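PDB 5A9T: putative dehydrogenase from Amycolatopsis orientalis, which catalyses the NADPH-dependent, stereoselective reduction of imines to amines. Local coordinates for the interface of chains A and B. Numbering follows the deposited sequence. Chains: chain A/B, Putative dehydrogenase.

Contact 1: the interface of chains A and B. Residues chain A 180-181, 184-185, 211, 215; chain B 176-177, 180-181, 215.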
loop_
_atom_site.group_PDB
_atom_site.type_symbol
_atom_site.label_atom_id
_atom_site.label_comp_id
_atom_site.label_asym_id
_atom_site.label_seq_id
_atom_site.Cartn_x
_atom_site.Cartn_y
_atom_site.Cartn_z
ATOM N N SER A 180 -6.294 4.367 1.768
ATOM C CA SER A 180 -5.054 5.135 2.094
ATOM C C SER A 180 -3.920 4.777 1.117
ATOM O O SER A 180 -3.156 5.640 0.654
ATOM C CB SER A 180 -4.639 4.801 3.505
ATOM O OG SER A 180 -5.437 5.477 4.430
ATOM N N SER A 181 -3.751 3.483 0.862
ATOM C CA SER A 181 -2.708 3.038 -0.089
ATOM C C SER A 181 -2.898 3.576 -1.475
ATOM O O SER A 181 -1.936 4.056 -2.149
ATOM C CB SER A 181 -2.727 1.497 -0.137
ATOM O OG SER A 181 -2.399 1.009 1.138
ATOM N N GLY A 184 -1.978 7.224 -1.501
ATOM C CA GLY A 184 -0.540 7.321 -1.539
ATOM C C GLY A 184 0.020 7.072 -2.901
ATOM O O GLY A 184 0.876 7.846 -3.380
ATOM N N PHE A 185 -0.455 6.034 -3.593
ATOM C CA PHE A 185 -0.007 5.832 -4.952
ATOM C C PHE A 185 -0.321 7.018 -5.856
ATOM O O PHE A 185 0.507 7.403 -6.678
ATOM C CB PHE A 185 -0.557 4.525 -5.545
ATOM C CG PHE A 185 -0.309 4.428 -6.994
ATOM C CD1 PHE A 185 0.950 3.973 -7.461
ATOM C CD2 PHE A 185 -1.229 4.829 -7.932
ATOM C CE1 PHE A 185 1.234 3.992 -8.816
ATOM C CE2 PHE A 185 -0.938 4.801 -9.281
ATOM C CZ PHE A 185 0.289 4.455 -9.730
ATOM N N LEU A 211 5.995 -1.706 -3.655
ATOM C CA LEU A 211 4.883 -2.154 -2.846
ATOM C C LEU A 211 5.136 -3.453 -2.068
ATOM O O LEU A 211 5.053 -3.450 -0.845
ATOM C CB LEU A 211 3.614 -2.126 -3.691
ATOM C CG LEU A 211 2.301 -2.381 -2.963
ATOM C CD1 LEU A 211 1.915 -1.265 -2.016
ATOM C CD2 LEU A 211 1.246 -2.613 -3.987
ATOM N N ILE A 215 7.368 -1.832 1.141
ATOM C CA ILE A 215 6.262 -1.582 2.087
ATOM C C ILE A 215 5.883 -2.894 2.774
ATOM O O ILE A 215 5.790 -2.975 4.009
ATOM C CB ILE A 215 5.101 -0.907 1.319
ATOM C CG1 ILE A 215 5.523 0.504 0.808
ATOM C CG2 ILE A 215 3.928 -0.757 2.313
ATOM C CD1 ILE A 215 4.515 1.170 -0.080
ATOM N N SER B 176 6.252 9.132 -0.101
ATOM C CA SER B 176 4.924 9.702 0.121
ATOM C C SER B 176 3.922 8.512 0.080
ATOM O O SER B 176 3.014 8.380 0.938
ATOM C CB SER B 176 4.628 10.761 -0.911
ATOM O OG SER B 176 3.371 11.418 -0.595
ATOM N N MET B 177 4.067 7.653 -0.918
ATOM C CA MET B 177 3.217 6.480 -1.032
ATOM C C MET B 177 3.388 5.592 0.207
ATOM O O MET B 177 2.356 5.035 0.721
ATOM C CB MET B 177 3.553 5.717 -2.287
ATOM C CG MET B 177 2.789 4.403 -2.395
ATOM S SD MET B 177 3.261 3.642 -4.016
ATOM C CE MET B 177 2.871 1.890 -3.902
ATOM N N SER B 180 1.458 6.931 3.413
ATOM C CA SER B 180 -0.020 6.718 3.342
ATOM C C SER B 180 -0.360 5.222 3.468
ATOM O O SER B 180 -1.323 4.824 4.144
ATOM C CB SER B 180 -0.518 7.246 2.020
ATOM O OG SER B 180 -0.605 8.639 2.044
ATOM N N SER B 181 0.382 4.388 2.747
ATOM C CA SER B 181 0.155 2.927 2.824
ATOM C C SER B 181 0.355 2.366 4.200
ATOM O O SER B 181 -0.460 1.540 4.715
ATOM C CB SER B 181 1.129 2.237 1.850
ATOM O OG SER B 181 0.828 2.662 0.546
ATOM N N ILE B 215 -4.627 -4.573 -4.078
ATOM C CA ILE B 215 -4.232 -3.162 -4.263
ATOM C C ILE B 215 -3.340 -3.048 -5.499
ATOM O O ILE B 215 -3.569 -2.214 -6.388
ATOM C CB ILE B 215 -3.573 -2.661 -2.955
ATOM C CG1 ILE B 215 -4.608 -2.642 -1.788
ATOM C CG2 ILE B 215 -3.081 -1.220 -3.219
ATOM C CD1 ILE B 215 -4.024 -2.317 -0.446
#
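A:Ser181 and B:Ser181 face each other where the two copies of helix 166-193 run antiparallel, so close that their CA atoms are 4.1 Å apart. Small residues permit this approach. A:Gly184 has no side chain, and its CA lies 3.9 Å from CA of B:Met177 and 3.6 Å from CB of B:Ser180, backbone almost against backbone. The methylene CB of A:Ser180 points at the carbonyl O of B:Ser180, and the reverse.

The hydroxyls of A:Ser181 and B:Ser181 lie at the seam but do not bond to each other; each is spent within its own helix. OG of B:Ser181, anti to its carbonyl carbon (chi1 -63°), gives a hydrogen bond of 2.8 Å to the main-chain O of B:Met177. The hydroxyl stands above the carbonyl plane, 39° out of it, and the bond gives a hydroxyl at the seam a partner in its own chain.

B:Met177 is the long arm of the patch. Its chain is extended and passes alongside the backbone of A:Gly184 and A:Phe185, with SD beside CA of A:Phe185. The terminal CE then meets CD1 of A:Leu211 at 3.8 Å, the two side chains crossing at about a right angle. At the flanks CD1 of A:Ile215 closes over B:Ser181 and CD1 of B:Ile215 over A:Ser181.

The patch lies midway along helix 166-193, close to the two-fold axis, with helix 199-228 of each chain packed beside it in the all-helical C-terminal part.

Contact 2: the interface of chains A and B. Residues chain A 187-188, 191-192, 202, 248, 251; chain B 172-173, 176-177.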
loop_
_atom_site.group_PDB
_atom_site.type_symbol
_atom_site.label_atom_id
_atom_site.label_comp_id
_atom_site.label_asym_id
_atom_site.label_seq_id
_atom_site.Cartn_x
_atom_site.Cartn_y
_atom_site.Cartn_z
ATOM N N HIS A 187 -0.831 10.166 -5.093
ATOM C CA HIS A 187 -0.011 11.309 -4.782
ATOM C C HIS A 187 1.410 11.160 -5.393
ATOM O O HIS A 187 1.971 12.098 -5.985
ATOM C CB HIS A 187 0.091 11.576 -3.255
ATOM C CG HIS A 187 0.778 12.833 -2.966
ATOM N ND1 HIS A 187 2.078 12.957 -2.545
ATOM C CD2 HIS A 187 0.301 14.087 -3.157
ATOM C CE1 HIS A 187 2.373 14.253 -2.469
ATOM N NE2 HIS A 187 1.325 14.937 -2.875
ATOM N N ALA A 188 1.955 9.947 -5.245
ATOM C CA ALA A 188 3.210 9.600 -5.853
ATOM C C ALA A 188 3.194 9.766 -7.373
ATOM O O ALA A 188 4.137 10.287 -7.984
ATOM C CB ALA A 188 3.571 8.216 -5.487
ATOM N N LEU A 191 3.327 13.326 -8.292
ATOM C CA LEU A 191 4.711 13.821 -8.151
ATOM C C LEU A 191 5.542 13.455 -9.304
ATOM O O LEU A 191 6.150 14.327 -9.926
ATOM C CB LEU A 191 5.348 13.335 -6.851
ATOM C CG LEU A 191 4.941 14.036 -5.597
ATOM C CD1 LEU A 191 5.321 13.256 -4.350
ATOM C CD2 LEU A 191 5.607 15.422 -5.623
ATOM N N VAL A 192 5.614 12.179 -9.685
ATOM C CA VAL A 192 6.486 11.852 -10.885
ATOM C C VAL A 192 5.865 12.388 -12.157
ATOM O O VAL A 192 6.561 12.730 -13.119
ATOM C CB VAL A 192 6.875 10.366 -10.979
ATOM C CG1 VAL A 192 7.605 9.965 -9.747
ATOM C CG2 VAL A 192 5.633 9.446 -11.217
ATOM N N PHE A 202 5.346 4.451 -14.096
ATOM C CA PHE A 202 5.704 4.606 -12.653
ATOM C C PHE A 202 5.342 3.248 -11.957
ATOM O O PHE A 202 6.063 2.774 -11.042
ATOM C CB PHE A 202 4.967 5.726 -12.018
ATOM C CG PHE A 202 5.220 5.937 -10.566
ATOM C CD1 PHE A 202 6.525 6.069 -10.065
ATOM C CD2 PHE A 202 4.190 5.981 -9.672
ATOM C CE1 PHE A 202 6.725 6.280 -8.708
ATOM C CE2 PHE A 202 4.422 6.191 -8.301
ATOM C CZ PHE A 202 5.694 6.315 -7.848
ATOM N N ILE A 248 9.083 16.104 1.996
ATOM C CA ILE A 248 8.171 15.711 0.964
ATOM C C ILE A 248 7.280 16.890 0.592
ATOM O O ILE A 248 6.953 17.116 -0.607
ATOM C CB ILE A 248 7.345 14.453 1.349
ATOM C CG1 ILE A 248 8.331 13.307 1.465
ATOM C CG2 ILE A 248 6.187 14.234 0.385
ATOM C CD1 ILE A 248 7.675 12.143 2.208
ATOM N N THR A 251 9.249 19.489 -1.430
ATOM C CA THR A 251 9.485 19.080 -2.755
ATOM C C THR A 251 8.170 19.123 -3.591
ATOM O O THR A 251 8.161 19.432 -4.786
ATOM C CB THR A 251 10.092 17.668 -2.807
ATOM O OG1 THR A 251 11.440 17.807 -2.243
ATOM C CG2 THR A 251 10.211 17.133 -4.190
ATOM N N THR B 172 11.110 10.761 -3.349
ATOM C CA THR B 172 10.099 11.539 -2.707
ATOM C C THR B 172 8.722 10.931 -2.943
ATOM O O THR B 172 7.939 10.783 -1.956
ATOM C CB THR B 172 10.136 12.984 -3.207
ATOM O OG1 THR B 172 11.477 13.512 -2.950
ATOM C CG2 THR B 172 9.116 13.838 -2.425
ATOM N N ALA B 173 8.450 10.581 -4.158
ATOM C CA ALA B 173 7.164 9.992 -4.518
ATOM C C ALA B 173 6.932 8.662 -3.784
ATOM O O ALA B 173 5.848 8.433 -3.160
ATOM C CB ALA B 173 7.076 9.856 -5.975
ATOM N N SER B 176 6.252 9.132 -0.101
ATOM C CA SER B 176 4.924 9.702 0.121
ATOM C C SER B 176 3.922 8.512 0.080
ATOM O O SER B 176 3.014 8.380 0.938
ATOM C CB SER B 176 4.628 10.761 -0.911
ATOM O OG SER B 176 3.371 11.418 -0.595
ATOM N N MET B 177 4.067 7.653 -0.918
ATOM C CA MET B 177 3.217 6.480 -1.032
ATOM C C MET B 177 3.388 5.592 0.207
ATOM O O MET B 177 2.356 5.035 0.721
ATOM C CB MET B 177 3.553 5.717 -2.287
ATOM C CG MET B 177 2.789 4.403 -2.395
ATOM S SD MET B 177 3.261 3.642 -4.016
ATOM C CE MET B 177 2.871 1.890 -3.902
#
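A:His187 and B:Ser176 supply the polar interaction of this patch, a side-chain hydrogen bond of 2.8 Å between the imidazole ND1 and the serine OG. It is clearly bent, 133° at the hydrogen, and the atoms do not settle which partner donates. Both groups stand anti to their own backbone N (chi1 -173° for the histidine, -174° for the serine), which swings them off their helices toward each other. CB of B:Ser176 lies at the ring's edge, near its plane, while OG stands off that plane, in keeping with the bent bond; the bond probably limits rotation of the ring.

A second kind of contact sets methyls against main-chain carbonyls. CB of A:Ala188 rests 3.3 Å from the carbonyl O of B:Ala173, while the methyl of B:Ala173 turns back toward the carbonyl of A:Ala188, 3.6 Å from its O. The two small residues let the helices come this close.

Apolar packing surrounds this pair. CD1 of A:Leu191 lies over CA of B:Ala173 at 3.8 Å, and CG1 of A:Val192 meets the methyl of B:Ala173 end-on. Farther out, A:Thr251 and B:Thr172 meet tip to tip through their CG2 methyls, 3.9 Å apart, and A:Ile248 slides past B:Thr172 in the opposite direction, its CG2 also reaching CB of B:Ser176.

Here the beginning of helix 166-193 of chain B is clasped between the end of the same helix and helix 238-255 of chain A.

Contact 3: the interface of chains A and B. Residues chain A 169-170, 172-174; chain B 188, 191-192, 202.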
loop_
_atom_site.group_PDB
_atom_site.type_symbol
_atom_site.label_atom_id
_atom_site.label_comp_id
_atom_site.label_asym_id
_atom_site.label_seq_id
_atom_site.Cartn_x
_atom_site.Cartn_y
_atom_site.Cartn_z
ATOM N N LEU A 169 -15.581 -7.218 9.698
ATOM C CA LEU A 169 -14.560 -6.343 10.303
ATOM C C LEU A 169 -13.296 -6.414 9.405
ATOM O O LEU A 169 -12.670 -5.346 9.172
ATOM C CB LEU A 169 -14.267 -6.775 11.687
ATOM C CG LEU A 169 -13.241 -5.984 12.481
ATOM C CD1 LEU A 169 -13.650 -4.538 12.586
ATOM C CD2 LEU A 169 -13.034 -6.601 13.841
ATOM N N TYR A 170 -12.866 -7.604 8.979
ATOM C CA TYR A 170 -11.717 -7.681 8.086
ATOM C C TYR A 170 -11.924 -6.939 6.838
ATOM O O TYR A 170 -11.038 -6.233 6.288
ATOM C CB TYR A 170 -11.383 -9.156 7.764
ATOM C CG TYR A 170 -10.274 -9.813 8.567
ATOM C CD1 TYR A 170 -10.441 -10.196 9.867
ATOM C CD2 TYR A 170 -9.070 -9.997 7.945
ATOM C CE1 TYR A 170 -9.295 -10.874 10.523
ATOM C CE2 TYR A 170 -8.014 -10.597 8.570
ATOM C CZ TYR A 170 -8.181 -11.032 9.796
ATOM O OH TYR A 170 -6.898 -11.588 10.272
ATOM N N THR A 172 -13.855 -4.346 6.290
ATOM C CA THR A 172 -13.770 -2.965 6.639
ATOM C C THR A 172 -12.315 -2.538 6.792
ATOM O O THR A 172 -11.925 -1.472 6.226
ATOM C CB THR A 172 -14.543 -2.687 7.929
ATOM O OG1 THR A 172 -15.929 -3.112 7.719
ATOM C CG2 THR A 172 -14.537 -1.174 8.232
ATOM N N ALA A 173 -11.557 -3.323 7.486
ATOM C CA ALA A 173 -10.146 -3.026 7.712
ATOM C C ALA A 173 -9.364 -2.980 6.390
ATOM O O ALA A 173 -8.601 -2.002 6.109
ATOM C CB ALA A 173 -9.587 -3.991 8.665
ATOM N N LEU A 174 -9.554 -3.996 5.537
ATOM C CA LEU A 174 -8.798 -4.051 4.305
ATOM C C LEU A 174 -9.200 -2.887 3.380
ATOM O O LEU A 174 -8.341 -2.341 2.677
ATOM C CB LEU A 174 -8.958 -5.429 3.653
ATOM C CG LEU A 174 -8.347 -6.622 4.418
ATOM C CD1 LEU A 174 -8.862 -7.946 3.914
ATOM C CD2 LEU A 174 -6.779 -6.546 4.407
ATOM N N ALA B 188 -6.075 -0.324 9.658
ATOM C CA ALA B 188 -6.615 -1.646 9.500
ATOM C C ALA B 188 -6.277 -2.564 10.676
ATOM O O ALA B 188 -7.120 -3.319 11.179
ATOM C CB ALA B 188 -6.134 -2.229 8.232
ATOM N N LEU B 191 -8.303 -1.702 13.622
ATOM C CA LEU B 191 -9.667 -2.243 13.460
ATOM C C LEU B 191 -9.730 -3.672 13.790
ATOM O O LEU B 191 -10.538 -4.076 14.627
ATOM C CB LEU B 191 -10.204 -1.991 12.054
ATOM C CG LEU B 191 -10.688 -0.611 11.754
ATOM C CD1 LEU B 191 -10.840 -0.363 10.262
ATOM C CD2 LEU B 191 -12.024 -0.434 12.496
ATOM N N VAL B 192 -8.891 -4.523 13.196
ATOM C CA VAL B 192 -8.995 -5.990 13.573
ATOM C C VAL B 192 -8.508 -6.213 14.989
ATOM O O VAL B 192 -8.960 -7.124 15.689
ATOM C CB VAL B 192 -8.342 -6.938 12.551
ATOM C CG1 VAL B 192 -8.981 -6.750 11.221
ATOM C CG2 VAL B 192 -6.795 -6.732 12.461
ATOM N N PHE B 202 -2.703 -10.624 11.265
ATOM C CA PHE B 202 -3.469 -9.828 10.259
ATOM C C PHE B 202 -2.564 -9.738 8.981
ATOM O O PHE B 202 -3.062 -9.785 7.827
ATOM C CB PHE B 202 -3.793 -8.469 10.760
ATOM C CG PHE B 202 -4.518 -7.577 9.814
ATOM C CD1 PHE B 202 -5.701 -7.992 9.183
ATOM C CD2 PHE B 202 -4.038 -6.337 9.509
ATOM C CE1 PHE B 202 -6.361 -7.129 8.319
ATOM C CE2 PHE B 202 -4.724 -5.485 8.624
ATOM C CZ PHE B 202 -5.865 -5.915 8.031
#
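A:Tyr170 and B:Phe202 form the apolar centre, an edge-to-face pair with ring centroids 5.5 Å apart and planes inclined at 65°. The phenylalanine, whose CG is anti to its backbone N (chi1 178°), presents its CD1-CE1 edge to one face of the tyrosine, displaced toward the CE2 side; CE2 of A:Tyr170 and CD1 of B:Phe202 are 3.5 Å apart. B:Val192 works as a two-pronged wedge. Its CG1 lies 4.0 Å above that same tyrosine face, near the opposite rim, while CG2, in the crowded position between backbone N and carbonyl carbon, covers a face of B:Phe202 within its own chain. An alanine in place of A:Tyr170 would probably open a gap over B:Val192 CG1 and leave the edge of B:Phe202 without its aromatic partner, free to shift.

Around this centre, CD2 of A:Leu174 touches CZ of B:Phe202 at 3.8 Å as the two side chains slide past each other. A:Ala173 offers a small surface on which the branches of B:Leu191 and B:Val192 can settle.

At the rim the polar atoms meet carbon. The forked end of A:Leu169 sits against the main-chain O of B:Leu191, its CD2 at 3.6 Å. The phenol OH of A:Tyr170 lies beside CA of B:Phe202, and no N or O of this patch comes within bonding reach of the other chain.

The patch joins the beginning of helix 166-193 in chain A to the end of that helix and the start of helix 199-228 in chain B.

The three contacts follow one antiparallel pairing of helix 166-193 from each chain. Contact 1 is near its middle, and the C-alpha centres of contact 2 and contact 3 lie about 10 and 17 Å from it, toward opposite ends and about 26 Å from each other. B:Ser176 and B:Met177 belong to both contact 1 and contact 2. Contact 3 pairs much the same helix segments as contact 2 with the chains exchanged, extending to other neighbours. Such a long seam is consistent with the intertwined dimer known for imine reductases, in which the helical parts of the two chains probably complete each other.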